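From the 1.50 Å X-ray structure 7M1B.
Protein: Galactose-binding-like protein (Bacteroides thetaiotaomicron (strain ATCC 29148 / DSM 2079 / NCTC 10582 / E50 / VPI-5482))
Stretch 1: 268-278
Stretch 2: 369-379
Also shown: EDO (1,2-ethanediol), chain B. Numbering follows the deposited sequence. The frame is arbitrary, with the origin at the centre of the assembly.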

# COMPACT_ATOMS: atom_id res chain seq x y z
N LEU A 268 -6.65 3.07 -2.04
CA LEU A 268 -5.40 3.65 -1.58
C LEU A 268 -4.38 3.78 -2.71
O LEU A 268 -4.19 2.85 -3.54
CB LEU A 268 -4.85 2.77 -0.47
CG LEU A 268 -5.68 2.77 0.81
CD1 LEU A 268 -5.06 1.83 1.89
CD2 LEU A 268 -5.80 4.19 1.40
N SER A 269 -3.64 4.88 -2.67
CA SER A 269 -2.56 5.18 -3.60
C SER A 269 -1.19 4.93 -2.98
O SER A 269 -0.37 4.27 -3.58
CB SER A 269 -2.65 6.56 -4.20
OG SER A 269 -2.67 7.55 -3.14
N ARG A 270 -0.93 5.55 -1.85
CA ARG A 270 0.41 5.48 -1.25
C ARG A 270 0.32 5.94 0.20
O ARG A 270 -0.75 6.41 0.65
CB ARG A 270 1.28 6.47 -2.05
CG ARG A 270 0.89 7.94 -1.86
CD ARG A 270 1.71 8.85 -2.82
NE ARG A 270 1.43 10.27 -2.58
CZ ARG A 270 1.97 11.11 -1.67
NH1 ARG A 270 2.90 10.72 -0.81
NH2 ARG A 270 1.54 12.36 -1.64
N PHE A 271 1.38 5.68 0.98
CA PHE A 271 1.43 6.26 2.31
C PHE A 271 2.86 6.71 2.59
O PHE A 271 3.80 6.34 1.89
CB PHE A 271 0.92 5.24 3.35
CG PHE A 271 1.82 4.04 3.63
CD1 PHE A 271 1.85 2.93 2.76
CD2 PHE A 271 2.76 4.10 4.66
CE1 PHE A 271 2.70 1.85 3.02
CE2 PHE A 271 3.60 3.02 4.91
CZ PHE A 271 3.64 1.90 4.06
N THR A 272 2.97 7.56 3.62
CA THR A 272 4.26 8.09 4.07
C THR A 272 4.43 7.65 5.53
O THR A 272 3.47 7.70 6.32
CB THR A 272 4.36 9.62 4.04
OG1 THR A 272 3.98 9.98 2.71
CG2 THR A 272 5.75 10.13 4.34
N SER A 273 5.64 7.15 5.88
CA SER A 273 5.91 6.58 7.21
C SER A 273 7.09 7.35 7.80
O SER A 273 8.09 7.64 7.12
CB SER A 273 6.35 5.10 7.02
OG SER A 273 6.62 4.57 8.29
N TRP A 274 6.92 7.81 9.06
CA TRP A 274 8.04 8.39 9.80
C TRP A 274 8.43 7.55 11.00
O TRP A 274 7.56 7.12 11.74
CB TRP A 274 7.67 9.77 10.36
CG TRP A 274 7.59 10.83 9.29
CD1 TRP A 274 8.55 11.75 9.03
CD2 TRP A 274 6.44 11.17 8.50
NE1 TRP A 274 8.09 12.67 8.12
CE2 TRP A 274 6.80 12.34 7.77
CE3 TRP A 274 5.17 10.61 8.29
CZ2 TRP A 274 5.93 12.94 6.83
CZ3 TRP A 274 4.29 11.25 7.42
CH2 TRP A 274 4.67 12.38 6.69
N GLN A 275 9.77 7.36 11.15
CA GLN A 275 10.32 6.70 12.31
C GLN A 275 10.35 7.67 13.51
O GLN A 275 10.45 8.89 13.34
CB GLN A 275 11.79 6.31 12.06
CG GLN A 275 11.92 5.20 11.01
CD GLN A 275 13.38 5.03 10.66
OE1 GLN A 275 14.26 4.98 11.53
NE2 GLN A 275 13.64 4.93 9.36
N ARG A 276 10.35 7.09 14.74
CA ARG A 276 10.51 7.94 15.94
C ARG A 276 11.96 8.46 15.86
O ARG A 276 12.91 7.78 15.46
CB ARG A 276 10.33 7.04 17.19
CG ARG A 276 10.71 7.73 18.50
CD ARG A 276 12.16 7.47 18.89
NE ARG A 276 12.38 6.02 19.18
CZ ARG A 276 12.28 5.49 20.43
NH1 ARG A 276 12.05 6.28 21.50
NH2 ARG A 276 12.41 4.20 20.54
N SER A 277 12.15 9.72 16.31
CA SER A 277 13.36 10.46 15.99
C SER A 277 14.02 11.03 17.24
O SER A 277 15.18 10.71 17.50
CB SER A 277 13.03 11.52 14.98
OG SER A 277 12.03 12.38 15.59
N MET A 278 13.34 11.96 17.98
CA MET A 278 13.86 12.58 19.19
C MET A 278 15.23 13.20 18.93
O MET A 278 16.19 13.08 19.71
CB MET A 278 13.94 11.55 20.35
CG MET A 278 12.55 11.06 20.70
SD MET A 278 12.63 9.87 21.97
CE MET A 278 10.95 9.53 22.05
N VAL A 369 8.61 -2.55 18.28
CA VAL A 369 8.09 -1.70 17.21
C VAL A 369 7.83 -0.33 17.81
O VAL A 369 7.00 -0.27 18.68
CB VAL A 369 6.81 -2.37 16.65
CG1 VAL A 369 6.20 -1.47 15.56
CG2 VAL A 369 7.18 -3.72 15.98
N VAL A 370 8.36 0.73 17.14
CA VAL A 370 8.11 2.08 17.64
C VAL A 370 8.11 2.94 16.37
O VAL A 370 9.02 2.78 15.53
CB VAL A 370 9.23 2.63 18.56
CG1 VAL A 370 8.85 4.05 19.03
CG2 VAL A 370 9.37 1.76 19.80
N MET A 371 7.06 3.72 16.15
CA MET A 371 7.04 4.61 14.96
C MET A 371 6.52 5.98 15.32
O MET A 371 5.98 6.15 16.38
CB MET A 371 6.16 3.97 13.89
CG MET A 371 6.94 2.77 13.19
SD MET A 371 8.69 3.03 12.45
CE MET A 371 8.16 3.85 10.95
N GLN A 372 6.61 6.96 14.37
CA GLN A 372 6.25 8.34 14.76
C GLN A 372 4.93 8.73 14.07
O GLN A 372 4.13 9.47 14.64
CB GLN A 372 7.33 9.34 14.27
CG GLN A 372 7.13 10.78 14.69
CD GLN A 372 8.27 11.57 14.09
OE1 GLN A 372 8.22 12.00 12.91
NE2 GLN A 372 9.30 11.82 14.88
N GLN A 373 4.73 8.33 12.81
CA GLN A 373 3.59 8.92 12.05
C GLN A 373 3.32 8.10 10.79
O GLN A 373 4.29 7.60 10.18
CB GLN A 373 3.91 10.39 11.67
CG GLN A 373 2.66 11.18 11.27
CD GLN A 373 1.79 11.77 12.38
OE1 GLN A 373 0.72 12.29 12.09
NE2 GLN A 373 2.02 11.43 13.64
N LEU A 374 2.02 8.03 10.37
CA LEU A 374 1.68 7.36 9.09
C LEU A 374 0.59 8.20 8.42
O LEU A 374 -0.40 8.56 9.11
CB LEU A 374 1.02 6.01 9.36
CG LEU A 374 1.93 4.95 9.95
CD1 LEU A 374 1.09 3.71 10.26
CD2 LEU A 374 3.03 4.62 8.92
N TRP A 375 0.89 8.72 7.22
CA TRP A 375 -0.14 9.43 6.47
C TRP A 375 -0.53 8.61 5.25
O TRP A 375 0.33 8.23 4.50
CB TRP A 375 0.38 10.80 6.02
CG TRP A 375 0.54 11.82 7.11
CD1 TRP A 375 0.33 11.61 8.45
CD2 TRP A 375 1.07 13.14 6.94
NE1 TRP A 375 0.63 12.77 9.12
CE2 TRP A 375 1.10 13.72 8.22
CE3 TRP A 375 1.43 13.94 5.81
CZ2 TRP A 375 1.54 15.04 8.42
CZ3 TRP A 375 1.85 15.24 6.06
CH2 TRP A 375 1.91 15.80 7.34
N PHE A 376 -1.85 8.44 5.02
CA PHE A 376 -2.35 7.61 3.91
C PHE A 376 -2.98 8.53 2.85
O PHE A 376 -3.63 9.51 3.22
CB PHE A 376 -3.38 6.61 4.42
CG PHE A 376 -2.76 5.36 4.98
CD1 PHE A 376 -1.83 5.39 5.99
CD2 PHE A 376 -3.01 4.13 4.35
CE1 PHE A 376 -1.26 4.19 6.42
CE2 PHE A 376 -2.46 2.95 4.80
CZ PHE A 376 -1.47 3.02 5.74
N TYR A 377 -2.84 8.13 1.60
CA TYR A 377 -3.37 8.90 0.49
C TYR A 377 -4.25 8.02 -0.34
O TYR A 377 -3.94 6.84 -0.48
CB TYR A 377 -2.26 9.49 -0.40
CG TYR A 377 -1.42 10.53 0.33
CD1 TYR A 377 -0.37 10.11 1.17
CD2 TYR A 377 -1.70 11.88 0.25
CE1 TYR A 377 0.39 11.02 1.89
CE2 TYR A 377 -0.95 12.82 0.95
CZ TYR A 377 0.10 12.38 1.76
OH TYR A 377 0.87 13.29 2.44
N GLY A 378 -5.32 8.58 -0.93
CA GLY A 378 -6.11 7.76 -1.85
C GLY A 378 -7.41 8.53 -2.16
O GLY A 378 -7.52 9.75 -1.95
N THR A 379 -8.42 7.78 -2.54
CA THR A 379 -9.70 8.34 -2.94
C THR A 379 -10.79 7.72 -2.07
O THR A 379 -11.07 6.53 -2.21
CB THR A 379 -9.99 8.05 -4.43
OG1 THR A 379 -8.88 8.46 -5.28
CG2 THR A 379 -11.32 8.70 -4.82
C1 EDO B . 10.47 7.18 25.52
O1 EDO B . 11.63 7.88 25.08
C2 EDO B . 10.20 6.01 24.64
O2 EDO B . 11.36 5.28 24.13
O HOH W 1 3.32 12.74 2.82
O HOH W 2 10.77 11.15 11.85
O HOH W 3 11.17 4.43 14.93
O HOH W 4 9.71 11.02 17.71

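What forms the apolar centre? On one face of the sheet, Phe-271 sits directly across from Phe-376. Their rings are near parallel but slid apart, with centroids 5.2 Å apart, so they barely overlap; what lies over the Phe-376 ring is CB of Phe-271, 3.8 Å from its centroid, a CH-pi contact. Leu-268 CD1 lies at the edge of that ring, 3.9 Å from Phe-376 CD2, while Leu-374 CD2 approaches Phe-271 CD2 at 4.3 Å.

What covers the other face? Trp-274 turns its edge toward the face of Trp-375, with CH2 3.7 Å from Trp-375 CD2. Further along, the Arg-270 guanidinium lies flat on the Tyr-377 ring, its CZ 3.8 Å from the ring centroid, so the positive charge rests on the pi cloud.

How does the backbone hold these pairs in register? The strands run antiparallel. Thr-272 and Trp-375 exchange two hydrogen bonds, N to O, each 2.9 Å. Trp-274 N donates to Gln-373 O at 2.9 Å, and Trp-274 O accepts from Gln-372 N at 2.8 Å and from Gln-373 N at 3.3 Å. At the other end a beta bulge shifts the register by one: Tyr-377 N donates to Arg-270 O (2.9 Å), yet Tyr-377 O accepts from Ser-269 N (3.0 Å). Gly-378 suits its place opposite Leu-268, since an ideal CB there would lie 2.9 Å from Leu-268 CA, a clash.

How is the polar edge closed? Three waters bridge the stretches. One molecule donates to Gln-275 O (2.7 Å) and Gln-372 OE1 (2.9 Å); another accepts from Arg-276 N and donates to Val-370 O, both at 2.8 Å. A third joins Thr-272 OG1 (2.8 Å) to Tyr-377 OH (2.5 Å), linking side chains on the Trp-274 face.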